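Long-range contacts in hypothetical protein PSPTO5229 (Pseudomonas syringae pv. tomato str. DC3000, PDB 2EVE), which is of unknown function but folds as an EVE domain, akin to the ASCH and PUA domains, and may therefore bind nucleic acid: residues K7-E12 with H51-E56; F13-L18 with G58-G63. All blocks are in the same frame, centred on the assembly; numbering follows the deposited sequence.

Interaction 1. Residues K7-E12 with H51-E56. With 144 (tris-hydroxymethyl-methyl-ammonium), chain D.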
loop_
_atom_site.group_PDB
_atom_site.type_symbol
_atom_site.label_atom_id
_atom_site.label_comp_id
_atom_site.label_asym_id
_atom_site.label_seq_id
_atom_site.Cartn_x
_atom_site.Cartn_y
_atom_site.Cartn_z
ATOM N N LYS A 7 0.811 -2.143 1.568
ATOM C CA LYS A 7 2.012 -2.827 2.046
ATOM C C LYS A 7 3.072 -3.128 0.992
ATOM O O LYS A 7 2.755 -3.417 -0.161
ATOM C CB LYS A 7 1.624 -4.151 2.710
ATOM C CG LYS A 7 0.648 -4.023 3.859
ATOM C CD LYS A 7 0.365 -5.387 4.475
ATOM C CE LYS A 7 -0.635 -5.282 5.611
ATOM N NZ LYS A 7 -0.932 -6.608 6.218
ATOM N N SER A 8 4.334 -3.077 1.414
ATOM C CA SER A 8 5.463 -3.369 0.540
ATOM C C SER A 8 6.697 -3.758 1.346
ATOM O O SER A 8 7.001 -3.137 2.363
ATOM C CB SER A 8 5.805 -2.155 -0.327
ATOM O OG SER A 8 6.870 -2.461 -1.222
ATOM N N GLU A 9 7.400 -4.790 0.893
ATOM C CA GLU A 9 8.625 -5.216 1.559
ATOM C C GLU A 9 9.674 -4.190 1.142
ATOM O O GLU A 9 9.922 -4.002 -0.047
ATOM C CB GLU A 9 9.040 -6.608 1.087
ATOM C CG GLU A 9 8.077 -7.708 1.473
ATOM C CD GLU A 9 8.578 -9.083 1.079
ATOM O OE1 GLU A 9 7.852 -10.068 1.323
ATOM O OE2 GLU A 9 9.696 -9.178 0.529
ATOM N N PRO A 10 10.308 -3.523 2.117
ATOM C CA PRO A 10 11.323 -2.506 1.826
ATOM C C PRO A 10 12.505 -2.944 0.965
ATOM O O PRO A 10 13.035 -2.144 0.194
ATOM C CB PRO A 10 11.744 -2.035 3.214
ATOM C CG PRO A 10 11.559 -3.263 4.049
ATOM C CD PRO A 10 10.222 -3.770 3.566
ATOM N N ASP A 11 12.931 -4.197 1.088
ATOM C CA ASP A 11 14.051 -4.661 0.274
ATOM C C ASP A 11 13.645 -4.728 -1.191
ATOM O O ASP A 11 14.495 -4.735 -2.080
ATOM C CB ASP A 11 14.542 -6.037 0.724
ATOM C CG ASP A 11 15.363 -5.977 1.992
ATOM O OD1 ASP A 11 16.114 -4.993 2.170
ATOM O OD2 ASP A 11 15.274 -6.921 2.804
ATOM N N GLU A 12 12.338 -4.789 -1.434
ATOM C CA GLU A 12 11.816 -4.845 -2.793
ATOM C C GLU A 12 11.460 -3.437 -3.258
ATOM O O GLU A 12 11.823 -3.025 -4.359
ATOM C CB GLU A 12 10.578 -5.742 -2.851
ATOM C CG GLU A 12 10.044 -5.953 -4.261
ATOM C CD GLU A 12 8.874 -6.920 -4.311
ATOM O OE1 GLU A 12 8.633 -7.618 -3.303
ATOM O OE2 GLU A 12 8.205 -6.986 -5.363
ATOM N N HIS A 51 5.818 -0.763 5.588
ATOM C CA HIS A 51 6.915 -1.690 5.339
ATOM C C HIS A 51 6.588 -3.038 5.967
ATOM O O HIS A 51 6.412 -3.138 7.178
ATOM C CB HIS A 51 8.219 -1.147 5.932
ATOM C CG HIS A 51 8.873 -0.098 5.091
ATOM N ND1 HIS A 51 10.053 0.516 5.455
ATOM C CD2 HIS A 51 8.530 0.429 3.891
ATOM C CE1 HIS A 51 10.408 1.374 4.516
ATOM N NE2 HIS A 51 9.503 1.341 3.556
ATOM N N SER A 52 6.518 -4.069 5.131
ATOM C CA SER A 52 6.189 -5.419 5.578
ATOM C C SER A 52 7.357 -6.395 5.428
ATOM O O SER A 52 8.296 -6.137 4.677
ATOM C CB SER A 52 4.988 -5.933 4.781
ATOM O OG SER A 52 5.288 -5.978 3.393
ATOM N N SER A 53 7.287 -7.516 6.143
ATOM C CA SER A 53 8.329 -8.545 6.093
ATOM C C SER A 53 9.730 -7.952 6.182
ATOM O O SER A 53 10.540 -8.114 5.270
ATOM C CB SER A 53 8.212 -9.354 4.797
ATOM O OG SER A 53 6.943 -9.973 4.688
ATOM N N CYS A 54 10.013 -7.271 7.285
ATOM C CA CYS A 54 11.313 -6.645 7.483
ATOM C C CYS A 54 11.614 -6.532 8.974
ATOM O O CYS A 54 10.749 -6.804 9.808
ATOM C CB CYS A 54 11.323 -5.258 6.836
ATOM S SG CYS A 54 10.072 -4.130 7.485
ATOM N N PRO A 55 12.845 -6.129 9.331
ATOM C CA PRO A 55 13.207 -6.002 10.745
ATOM C C PRO A 55 12.425 -4.939 11.514
ATOM O O PRO A 55 12.253 -5.047 12.726
ATOM C CB PRO A 55 14.703 -5.702 10.692
ATOM C CG PRO A 55 14.850 -4.960 9.405
ATOM C CD PRO A 55 13.983 -5.768 8.466
ATOM N N GLU A 56 11.950 -3.915 10.813
ATOM C CA GLU A 56 11.191 -2.856 11.468
ATOM C C GLU A 56 9.898 -2.566 10.711
ATOM O O GLU A 56 9.768 -1.531 10.058
ATOM C CB GLU A 56 12.039 -1.584 11.561
ATOM C CG GLU A 56 11.453 -0.518 12.471
ATOM C CD GLU A 56 12.323 0.721 12.555
ATOM O OE1 GLU A 56 11.999 1.619 13.359
ATOM O OE2 GLU A 56 13.328 0.800 11.817
HETATM C C1 144 D . 4.268 -8.535 7.217
HETATM N N 144 D . 2.822 -8.521 7.391
HETATM C C2 144 D . 2.503 -7.789 8.661
HETATM O O2 144 D . 3.219 -6.842 9.478
HETATM C C3 144 D . 2.397 -9.985 7.358
HETATM O O3 144 D . 0.977 -10.200 7.485
HETATM C C4 144 D . 2.304 -7.727 6.257
HETATM O O4 144 D . 2.384 -8.066 4.698
HETATM O O HOH W 1 12.145 -6.418 3.448
#

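Interaction 2. Residues F13-L18 with G58-G63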
loop_
_atom_site.group_PDB
_atom_site.type_symbol
_atom_site.label_atom_id
_atom_site.label_comp_id
_atom_site.label_asym_id
_atom_site.label_seq_id
_atom_site.Cartn_x
_atom_site.Cartn_y
_atom_site.Cartn_z
ATOM N N PHE A 13 10.742 -2.704 -2.415
ATOM C CA PHE A 13 10.353 -1.332 -2.731
ATOM C C PHE A 13 10.052 -0.630 -1.414
ATOM O O PHE A 13 9.103 -0.979 -0.714
ATOM C CB PHE A 13 9.128 -1.325 -3.651
ATOM C CG PHE A 13 8.726 0.044 -4.124
ATOM C CD1 PHE A 13 9.632 0.862 -4.795
ATOM C CD2 PHE A 13 7.433 0.511 -3.908
ATOM C CE1 PHE A 13 9.254 2.130 -5.245
ATOM C CE2 PHE A 13 7.045 1.772 -4.353
ATOM C CZ PHE A 13 7.956 2.583 -5.022
ATOM N N SER A 14 10.883 0.352 -1.078
ATOM C CA SER A 14 10.753 1.092 0.172
ATOM C C SER A 14 10.290 2.524 -0.041
ATOM O O SER A 14 10.240 3.015 -1.169
ATOM C CB SER A 14 12.103 1.133 0.884
ATOM O OG SER A 14 12.992 1.984 0.180
ATOM N N ILE A 15 9.969 3.203 1.056
ATOM C CA ILE A 15 9.538 4.588 0.965
ATOM C C ILE A 15 10.712 5.427 0.449
ATOM O O ILE A 15 10.506 6.459 -0.190
ATOM C CB ILE A 15 9.053 5.127 2.337
ATOM C CG1 ILE A 15 8.571 6.572 2.196
ATOM C CG2 ILE A 15 10.163 5.019 3.368
ATOM C CD1 ILE A 15 7.327 6.732 1.344
ATOM N N SER A 16 11.938 4.978 0.720
ATOM C CA SER A 16 13.121 5.695 0.244
ATOM C C SER A 16 13.202 5.600 -1.277
ATOM O O SER A 16 13.602 6.556 -1.945
ATOM C CB SER A 16 14.402 5.120 0.863
ATOM O OG SER A 16 14.507 5.463 2.234
ATOM N N ASP A 17 12.830 4.444 -1.821
ATOM C CA ASP A 17 12.847 4.261 -3.269
ATOM C C ASP A 17 11.821 5.189 -3.897
ATOM O O ASP A 17 12.074 5.783 -4.945
ATOM C CB ASP A 17 12.512 2.816 -3.659
ATOM C CG ASP A 17 13.587 1.825 -3.244
ATOM O OD1 ASP A 17 14.788 2.127 -3.423
ATOM O OD2 ASP A 17 13.225 0.735 -2.759
ATOM N N LEU A 18 10.656 5.312 -3.263
ATOM C CA LEU A 18 9.602 6.178 -3.790
ATOM C C LEU A 18 10.049 7.633 -3.736
ATOM O O LEU A 18 9.776 8.405 -4.650
ATOM C CB LEU A 18 8.300 6.000 -2.996
ATOM C CG LEU A 18 7.123 6.896 -3.421
ATOM C CD1 LEU A 18 6.795 6.662 -4.893
ATOM C CD2 LEU A 18 5.900 6.596 -2.554
ATOM N N GLY A 58 6.076 -1.486 9.798
ATOM C CA GLY A 58 5.252 -0.385 10.253
ATOM C C GLY A 58 5.098 0.679 9.192
ATOM O O GLY A 58 5.636 0.552 8.094
ATOM N N ILE A 59 4.359 1.731 9.518
ATOM C CA ILE A 59 4.147 2.820 8.573
ATOM C C ILE A 59 5.429 3.639 8.461
ATOM O O ILE A 59 5.908 4.206 9.443
ATOM C CB ILE A 59 2.975 3.697 9.027
ATOM C CG1 ILE A 59 1.698 2.849 9.031
ATOM C CG2 ILE A 59 2.826 4.896 8.105
ATOM C CD1 ILE A 59 0.478 3.550 9.568
ATOM N N ALA A 60 5.973 3.701 7.248
ATOM C CA ALA A 60 7.229 4.400 6.999
ATOM C C ALA A 60 7.110 5.748 6.302
ATOM O O ALA A 60 8.084 6.502 6.234
ATOM C CB ALA A 60 8.154 3.499 6.200
ATOM N N GLY A 61 5.928 6.049 5.780
ATOM C CA GLY A 61 5.740 7.312 5.097
ATOM C C GLY A 61 4.377 7.446 4.456
ATOM O O GLY A 61 3.454 6.681 4.753
ATOM N N ILE A 62 4.265 8.420 3.561
ATOM C CA ILE A 62 3.019 8.712 2.869
ATOM C C ILE A 62 3.233 8.843 1.364
ATOM O O ILE A 62 4.247 9.378 0.912
ATOM C CB ILE A 62 2.419 10.034 3.389
ATOM C CG1 ILE A 62 2.191 9.933 4.897
ATOM C CG2 ILE A 62 1.120 10.346 2.662
ATOM C CD1 ILE A 62 1.749 11.246 5.531
ATOM N N GLY A 63 2.269 8.346 0.595
ATOM C CA GLY A 63 2.331 8.439 -0.852
ATOM C C GLY A 63 0.992 8.944 -1.356
ATOM O O GLY A 63 0.061 9.102 -0.570
#

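Interaction 1. Residues K7-E12 with H51-E56
Ser52 N donates to Ser8 O at 3.0 Å in a nearly straight bond (166° at the hydrogen), approaching from above the carbonyl plane. The same oxygen lies 3.3 Å from His51 CA, whose C-H points toward it. Ser8 and His51 form a parallel bridge between strands 3-8 and 46-51, and a second CA-H...O contact follows, with Glu9 CA 3.3 Å from Ser52 O. Beyond it Glu9 is stretched out, CG anti to the carbonyl carbon (chi1 -66°), and its OE1 meets Ser53 OG in a weak bond of 3.5 Å. A water that donates to Ser53 O also links, weakly, to Asp11 N and OD2.

Pro10 forms the packing centre. Its CB sits over the middle of one face of the His51 ring, 3.8 Å from the centroid, while CG presses against Cys54 CB at an unusually tight 3.4 Å. A rigid proline ring suits this place, offering CB to the imidazole and CG to the cysteine. His51 NE2 is hydrogen-bonded to Ile15 N, which helps hold the imidazole's rotation.

At the other end Lys7 CD comes within 3.4 Å of O4 of the bound tris-hydroxymethyl-methyl-ammonium, and Ser52 CB touches the same atom. Tyr50 OH hydrogen-bonds the ligand. Its ammonium lies near Lys7, so charge attraction to that lysine probably does not hold it.

Interaction 2. Residues F13-L18 with G58-G63
Just ahead of Ile15, which packs on Ala60 and Gly61, Ser14 OG accepts from two amides at the start of helix 15-21: Asp17 N at 3.2 Å and, more weakly, Ser16 N. In turn Asp17 OD2 accepts from Ser14 N at 2.9 Å, nearly straight (168°), and the pair forms a capping box. Serine suits the N-cap because its short hydroxyl reaches amides of the first turn, which lack an i-4 carbonyl within the helix; the aspartate, also bridged to Arg20 through OD1, would sit well in the positive field of the helix end.

The capped turn presents Ile15 to strand 58-71, where Ala60 and Gly61 both face Phe49 in a classic beta bulge. Ile15 CG2 rests 3.8 Å from Ala60 CB. Its other branch has CG1 anti to the backbone N (chi1 -178°), and the CD1 at its end lies 4.1 Å from Gly61 CA. With no side chain, Gly61 lets the branched isoleucine settle directly on the strand's backbone, and Phe49 and Ile104 also touch Ile15. Ile62 turns to the opposite side, meeting Trp142 and Leu146 of helix 139-149. One helical turn after Ile15, Leu18 makes a looser approach to another glycine, its CD2 4.4 Å from Gly63 CA.

The centres of the two interactions lie 9 Å apart, and both involve the same mixed sheet. Their segments alternate along the chain: 7-12 runs straight into 13-18, and 51-56, from the end of strand 46-51 into the loop, is followed after one residue by 58-63. Strand 46-51 lies between strands 3-8 and 58-71 in the sheet, so His51 belongs to both neighbourhoods: its N is 2.8 Å from Gly58 O, and its CE1 packs on Ala60 CB. Ser8 OG, 2.7 Å from Phe13 O, ties the strand to the turn before helix 15-21. The contacts run from part of the ligand pocket in interaction 1 to the buried helix-on-sheet interface of interaction 2 within the EVE domain.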